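Long-range contact in putative cell invasion protein with MAC/Perforin domain (Bacteroides thetaiotaomicron VPI-5482, PDB 3KK7), which belongs to the membrane-attack complex/perforin family and is putatively a cell invasion protein of a human gut symbiont: residues T19-L31 against S444-N456. Numbering follows the deposited sequence.
Sequences TSEIILQERNSSL and SKYYQLKIKADPN
The Q25 side-chain amide grips three points of the chain leading into strand 450-454. Q25 NE2 donates to L449 O at 2.9 Å, nearly straight (N-H...O 172°). It also donates to Y447 O at 3.1 Å. Both acceptors lie within 5° of the amide plane, evidence that each N-H has its own partner. S444 OG donates to Q25 OE1 at 2.7 Å, tilted out of the plane of that carbonyl. With CG anti to the backbone N (chi1 160°) and the chain extended beyond it, the amide is carried alongside I451, whose CD1 lies 3.6 Å from Q25 NE2. A leucine in its place would probably leave the Y447 and L449 carbonyls without this donor and the S444 hydroxyl without its acceptor.

Q25 also belongs to a classic beta bulge: L24 N and Q25 N approach I451 O from the same face of its carbonyl plane, and the register slips by one between the I23–K452 and Q25–I451 pairs. Before it, I22 and A453 form a hydrogen-bonded antiparallel pair; beyond, N28 N donates to Q448 O.

At the other end K452 NZ meets E21 OE1 at 2.6 Å in a salt bridge, from above the carboxylate plane; K452 also makes a cation-pi contact with Y376. A water bridges E21 OE1 and D454 OD2. D454 OD1 accepts from S20 OG (3.0 Å) and, from the opposite face of the carboxylate, from N456 N; the second bond closes an Asx turn.

The contact adds strand 22-25 to the mixed sheet holding strands 376-386 and 450-454, the latter within the D2 family region. With eleven hydrogen bonds but one apolar side-chain pair, L24 CD1 with A453 CB (4.2 Å), attachment probably rests mainly on directed polar bonds.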
loop_
_atom_site.group_PDB
_atom_site.type_symbol
_atom_site.label_atom_id
_atom_site.label_comp_id
_atom_site.label_asym_id
_atom_site.label_seq_id
_atom_site.Cartn_x
_atom_site.Cartn_y
_atom_site.Cartn_z
ATOM N N THR A 19 9.169 -28.577 -17.068
ATOM C CA THR A 19 9.947 -29.776 -17.515
ATOM C C THR A 19 9.079 -30.835 -18.248
ATOM O O THR A 19 9.436 -31.281 -19.349
ATOM C CB THR A 19 10.695 -30.425 -16.327
ATOM O OG1 THR A 19 11.164 -31.739 -16.693
ATOM C CG2 THR A 19 9.788 -30.505 -15.093
ATOM N N SER A 20 7.968 -31.248 -17.626
ATOM C CA SER A 20 6.935 -32.069 -18.292
ATOM C C SER A 20 5.731 -31.185 -18.671
ATOM O O SER A 20 4.593 -31.646 -18.767
ATOM C CB SER A 20 6.489 -33.194 -17.376
ATOM O OG SER A 20 5.873 -32.655 -16.223
ATOM N N GLU A 21 6.011 -29.895 -18.850
ATOM C CA GLU A 21 5.068 -28.904 -19.344
ATOM C C GLU A 21 4.923 -29.132 -20.841
ATOM O O GLU A 21 5.910 -29.400 -21.512
ATOM C CB GLU A 21 5.662 -27.521 -19.052
ATOM C CG GLU A 21 4.982 -26.320 -19.663
ATOM C CD GLU A 21 5.493 -25.012 -19.057
ATOM O OE1 GLU A 21 5.012 -24.641 -17.971
ATOM O OE2 GLU A 21 6.362 -24.347 -19.650
ATOM N N ILE A 22 3.709 -29.043 -21.369
ATOM C CA ILE A 22 3.500 -29.227 -22.804
ATOM C C ILE A 22 2.463 -28.212 -23.327
ATOM O O ILE A 22 1.390 -28.031 -22.729
ATOM C CB ILE A 22 3.148 -30.718 -23.134
ATOM C CG1 ILE A 22 3.569 -31.080 -24.573
ATOM C CG2 ILE A 22 1.679 -31.022 -22.885
ATOM C CD1 ILE A 22 5.076 -31.459 -24.768
ATOM N N ILE A 23 2.804 -27.514 -24.413
ATOM C CA ILE A 23 1.902 -26.516 -24.967
ATOM C C ILE A 23 0.760 -27.208 -25.701
ATOM O O ILE A 23 0.998 -28.121 -26.488
ATOM C CB ILE A 23 2.589 -25.581 -25.982
ATOM C CG1 ILE A 23 3.791 -24.858 -25.360
ATOM C CG2 ILE A 23 1.577 -24.573 -26.505
ATOM C CD1 ILE A 23 4.263 -23.632 -26.168
ATOM N N LEU A 24 -0.473 -26.782 -25.452
ATOM C CA LEU A 24 -1.618 -27.274 -26.219
ATOM C C LEU A 24 -2.062 -26.246 -27.257
ATOM O O LEU A 24 -2.709 -26.605 -28.249
ATOM C CB LEU A 24 -2.792 -27.672 -25.311
ATOM C CG LEU A 24 -2.571 -28.828 -24.315
ATOM C CD1 LEU A 24 -3.915 -29.426 -23.875
ATOM C CD2 LEU A 24 -1.657 -29.915 -24.889
ATOM N N GLN A 25 -1.713 -24.980 -27.039
ATOM C CA GLN A 25 -2.004 -23.918 -28.007
ATOM C C GLN A 25 -0.925 -22.852 -27.887
ATOM O O GLN A 25 -0.688 -22.337 -26.795
ATOM C CB GLN A 25 -3.407 -23.324 -27.773
ATOM C CG GLN A 25 -3.644 -21.929 -28.375
ATOM C CD GLN A 25 -5.113 -21.473 -28.316
ATOM O OE1 GLN A 25 -5.955 -22.009 -29.019
ATOM N NE2 GLN A 25 -5.408 -20.464 -27.492
ATOM N N GLU A 26 -0.250 -22.550 -28.998
ATOM C CA GLU A 26 0.694 -21.429 -29.032
ATOM C C GLU A 26 -0.160 -20.167 -28.877
ATOM O O GLU A 26 -1.307 -20.135 -29.341
ATOM C CB GLU A 26 1.462 -21.355 -30.365
ATOM C CG GLU A 26 2.245 -22.620 -30.813
ATOM C CD GLU A 26 3.686 -22.677 -30.285
ATOM O OE1 GLU A 26 3.885 -22.638 -29.040
ATOM O OE2 GLU A 26 4.611 -22.787 -31.132
ATOM N N ARG A 27 0.376 -19.130 -28.249
ATOM C CA ARG A 27 -0.318 -17.851 -28.260
ATOM C C ARG A 27 -0.496 -17.434 -29.722
ATOM O O ARG A 27 0.479 -17.411 -30.488
ATOM C CB ARG A 27 0.478 -16.784 -27.502
ATOM C CG ARG A 27 -0.087 -15.364 -27.614
ATOM C CD ARG A 27 0.767 -14.374 -26.808
ATOM N NE ARG A 27 0.336 -12.995 -27.032
ATOM C CZ ARG A 27 -0.748 -12.450 -26.503
ATOM N NH1 ARG A 27 -1.525 -13.144 -25.679
ATOM N NH2 ARG A 27 -1.058 -11.200 -26.796
ATOM N N ASN A 28 -1.732 -17.131 -30.112
ATOM C CA ASN A 28 -1.987 -16.670 -31.463
ATOM C C ASN A 28 -0.996 -15.559 -31.848
ATOM O O ASN A 28 -0.933 -14.499 -31.211
ATOM C CB ASN A 28 -3.422 -16.194 -31.614
ATOM C CG ASN A 28 -3.778 -15.883 -33.052
ATOM O OD1 ASN A 28 -3.155 -15.035 -33.693
ATOM N ND2 ASN A 28 -4.785 -16.565 -33.567
ATOM N N SER A 29 -0.237 -15.825 -32.909
ATOM C CA SER A 29 0.923 -15.019 -33.274
ATOM C C SER A 29 0.613 -13.605 -33.791
ATOM O O SER A 29 1.517 -12.760 -33.851
ATOM C CB SER A 29 1.792 -15.791 -34.293
ATOM O OG SER A 29 1.012 -16.444 -35.289
ATOM N N SER A 30 -0.638 -13.338 -34.171
ATOM C CA SER A 30 -1.000 -12.006 -34.666
ATOM C C SER A 30 -1.446 -11.076 -33.534
ATOM O O SER A 30 -1.611 -9.876 -33.742
ATOM C CB SER A 30 -2.053 -12.098 -35.775
ATOM O OG SER A 30 -3.206 -12.777 -35.340
ATOM N N LEU A 31 -1.628 -11.623 -32.333
ATOM C CA LEU A 31 -1.872 -10.799 -31.145
ATOM C C LEU A 31 -0.608 -10.032 -30.803
ATOM O O LEU A 31 0.493 -10.578 -30.955
ATOM C CB LEU A 31 -2.207 -11.676 -29.954
ATOM C CG LEU A 31 -3.473 -12.510 -30.031
ATOM C CD1 LEU A 31 -3.491 -13.462 -28.853
ATOM C CD2 LEU A 31 -4.690 -11.615 -30.032
ATOM N N SER A 444 -10.249 -22.624 -25.786
ATOM C CA SER A 444 -9.739 -22.130 -27.072
ATOM C C SER A 444 -10.781 -21.332 -27.880
ATOM O O SER A 444 -10.425 -20.493 -28.691
ATOM C CB SER A 444 -9.256 -23.329 -27.902
ATOM O OG SER A 444 -8.483 -22.928 -29.000
ATOM N N LYS A 445 -12.065 -21.611 -27.667
ATOM C CA LYS A 445 -13.145 -20.888 -28.354
ATOM C C LYS A 445 -13.228 -19.420 -27.917
ATOM O O LYS A 445 -13.772 -18.596 -28.642
ATOM C CB LYS A 445 -14.512 -21.537 -28.076
ATOM C CG LYS A 445 -14.761 -22.955 -28.628
ATOM C CD LYS A 445 -15.942 -23.619 -27.853
ATOM C CE LYS A 445 -16.894 -24.456 -28.727
ATOM N NZ LYS A 445 -16.328 -25.752 -29.141
ATOM N N TYR A 446 -12.706 -19.117 -26.729
ATOM C CA TYR A 446 -12.823 -17.790 -26.130
ATOM C C TYR A 446 -11.469 -17.081 -25.933
ATOM O O TYR A 446 -11.406 -15.850 -25.978
ATOM C CB TYR A 446 -13.573 -17.919 -24.786
ATOM C CG TYR A 446 -14.821 -18.764 -24.894
ATOM C CD1 TYR A 446 -16.010 -18.228 -25.390
ATOM C CD2 TYR A 446 -14.807 -20.112 -24.543
ATOM C CE1 TYR A 446 -17.170 -19.023 -25.520
ATOM C CE2 TYR A 446 -15.957 -20.916 -24.672
ATOM C CZ TYR A 446 -17.134 -20.363 -25.164
ATOM O OH TYR A 446 -18.263 -21.151 -25.290
ATOM N N TYR A 447 -10.403 -17.857 -25.704
ATOM C CA TYR A 447 -9.079 -17.315 -25.376
ATOM C C TYR A 447 -8.076 -17.770 -26.428
ATOM O O TYR A 447 -8.007 -18.964 -26.743
ATOM C CB TYR A 447 -8.579 -17.859 -24.045
ATOM C CG TYR A 447 -9.357 -17.486 -22.810
ATOM C CD1 TYR A 447 -10.436 -18.254 -22.368
ATOM C CD2 TYR A 447 -8.961 -16.415 -22.026
ATOM C CE1 TYR A 447 -11.128 -17.913 -21.186
ATOM C CE2 TYR A 447 -9.643 -16.077 -20.855
ATOM C CZ TYR A 447 -10.713 -16.818 -20.445
ATOM O OH TYR A 447 -11.349 -16.453 -19.287
ATOM N N GLN A 448 -7.284 -16.821 -26.928
ATOM C CA GLN A 448 -6.270 -17.072 -27.963
ATOM C C GLN A 448 -4.840 -16.952 -27.417
ATOM O O GLN A 448 -3.879 -16.768 -28.182
ATOM C CB GLN A 448 -6.439 -16.070 -29.099
ATOM C CG GLN A 448 -7.595 -16.354 -30.037
ATOM C CD GLN A 448 -7.447 -15.574 -31.327
ATOM O OE1 GLN A 448 -6.949 -14.444 -31.326
ATOM N NE2 GLN A 448 -7.856 -16.175 -32.437
ATOM N N LEU A 449 -4.711 -17.048 -26.094
ATOM C CA LEU A 449 -3.419 -16.958 -25.438
ATOM C C LEU A 449 -2.807 -18.355 -25.324
ATOM O O LEU A 449 -3.449 -19.354 -25.640
ATOM C CB LEU A 449 -3.554 -16.284 -24.068
ATOM C CG LEU A 449 -4.769 -16.521 -23.161
ATOM C CD1 LEU A 449 -5.039 -18.011 -22.859
ATOM C CD2 LEU A 449 -4.569 -15.713 -21.864
ATOM N N LYS A 450 -1.547 -18.406 -24.907
ATOM C CA LYS A 450 -0.857 -19.657 -24.662
ATOM C C LYS A 450 -1.682 -20.494 -23.674
ATOM O O LYS A 450 -2.006 -20.033 -22.592
ATOM C CB LYS A 450 0.544 -19.372 -24.093
ATOM C CG LYS A 450 1.482 -20.589 -23.918
ATOM C CD LYS A 450 2.574 -20.372 -22.820
ATOM C CE LYS A 450 3.786 -19.519 -23.265
ATOM N NZ LYS A 450 4.710 -19.270 -22.107
ATOM N N ILE A 451 -2.069 -21.693 -24.093
ATOM C CA ILE A 451 -2.674 -22.682 -23.216
ATOM C C ILE A 451 -1.657 -23.821 -23.120
ATOM O O ILE A 451 -1.124 -24.290 -24.147
ATOM C CB ILE A 451 -4.013 -23.224 -23.773
ATOM C CG1 ILE A 451 -4.978 -22.073 -24.042
ATOM C CG2 ILE A 451 -4.620 -24.255 -22.822
ATOM C CD1 ILE A 451 -6.291 -22.512 -24.612
ATOM N N LYS A 452 -1.364 -24.241 -21.894
ATOM C CA LYS A 452 -0.456 -25.350 -21.667
ATOM C C LYS A 452 -1.057 -26.269 -20.627
ATOM O O LYS A 452 -2.004 -25.896 -19.948
ATOM C CB LYS A 452 0.921 -24.859 -21.239
ATOM C CG LYS A 452 0.934 -23.723 -20.220
ATOM C CD LYS A 452 2.210 -23.762 -19.348
ATOM C CE LYS A 452 2.879 -22.386 -19.178
ATOM N NZ LYS A 452 3.774 -22.335 -17.971
ATOM N N ALA A 453 -0.544 -27.489 -20.559
ATOM C CA ALA A 453 -0.989 -28.460 -19.579
ATOM C C ALA A 453 0.249 -29.010 -18.910
ATOM O O ALA A 453 1.333 -28.922 -19.479
ATOM C CB ALA A 453 -1.791 -29.575 -20.243
ATOM N N ASP A 454 0.100 -29.550 -17.701
ATOM C CA ASP A 454 1.234 -30.122 -16.993
ATOM C C ASP A 454 0.770 -31.059 -15.907
ATOM O O ASP A 454 0.364 -30.616 -14.854
ATOM C CB ASP A 454 2.112 -29.024 -16.397
ATOM C CG ASP A 454 3.467 -29.545 -15.925
ATOM O OD1 ASP A 454 3.619 -30.754 -15.626
ATOM O OD2 ASP A 454 4.401 -28.724 -15.864
ATOM N N PRO A 455 0.887 -32.374 -16.143
ATOM C CA PRO A 455 0.370 -33.340 -15.176
ATOM C C PRO A 455 1.094 -33.340 -13.829
ATOM O O PRO A 455 0.532 -33.810 -12.854
ATOM C CB PRO A 455 0.547 -34.686 -15.891
ATOM C CG PRO A 455 1.675 -34.481 -16.829
ATOM C CD PRO A 455 1.698 -33.022 -17.195
ATOM N N ASN A 456 2.314 -32.817 -13.762
ATOM C CA ASN A 456 3.051 -32.794 -12.501
ATOM C C ASN A 456 2.966 -31.470 -11.709
ATOM O O ASN A 456 3.550 -31.358 -10.626
ATOM C CB ASN A 456 4.510 -33.196 -12.750
ATOM C CG ASN A 456 4.645 -34.621 -13.293
ATOM O OD1 ASN A 456 3.815 -35.490 -13.005
ATOM N ND2 ASN A 456 5.694 -34.863 -14.081
HETATM O O HOH W 1 3.770 -25.820 -15.407
#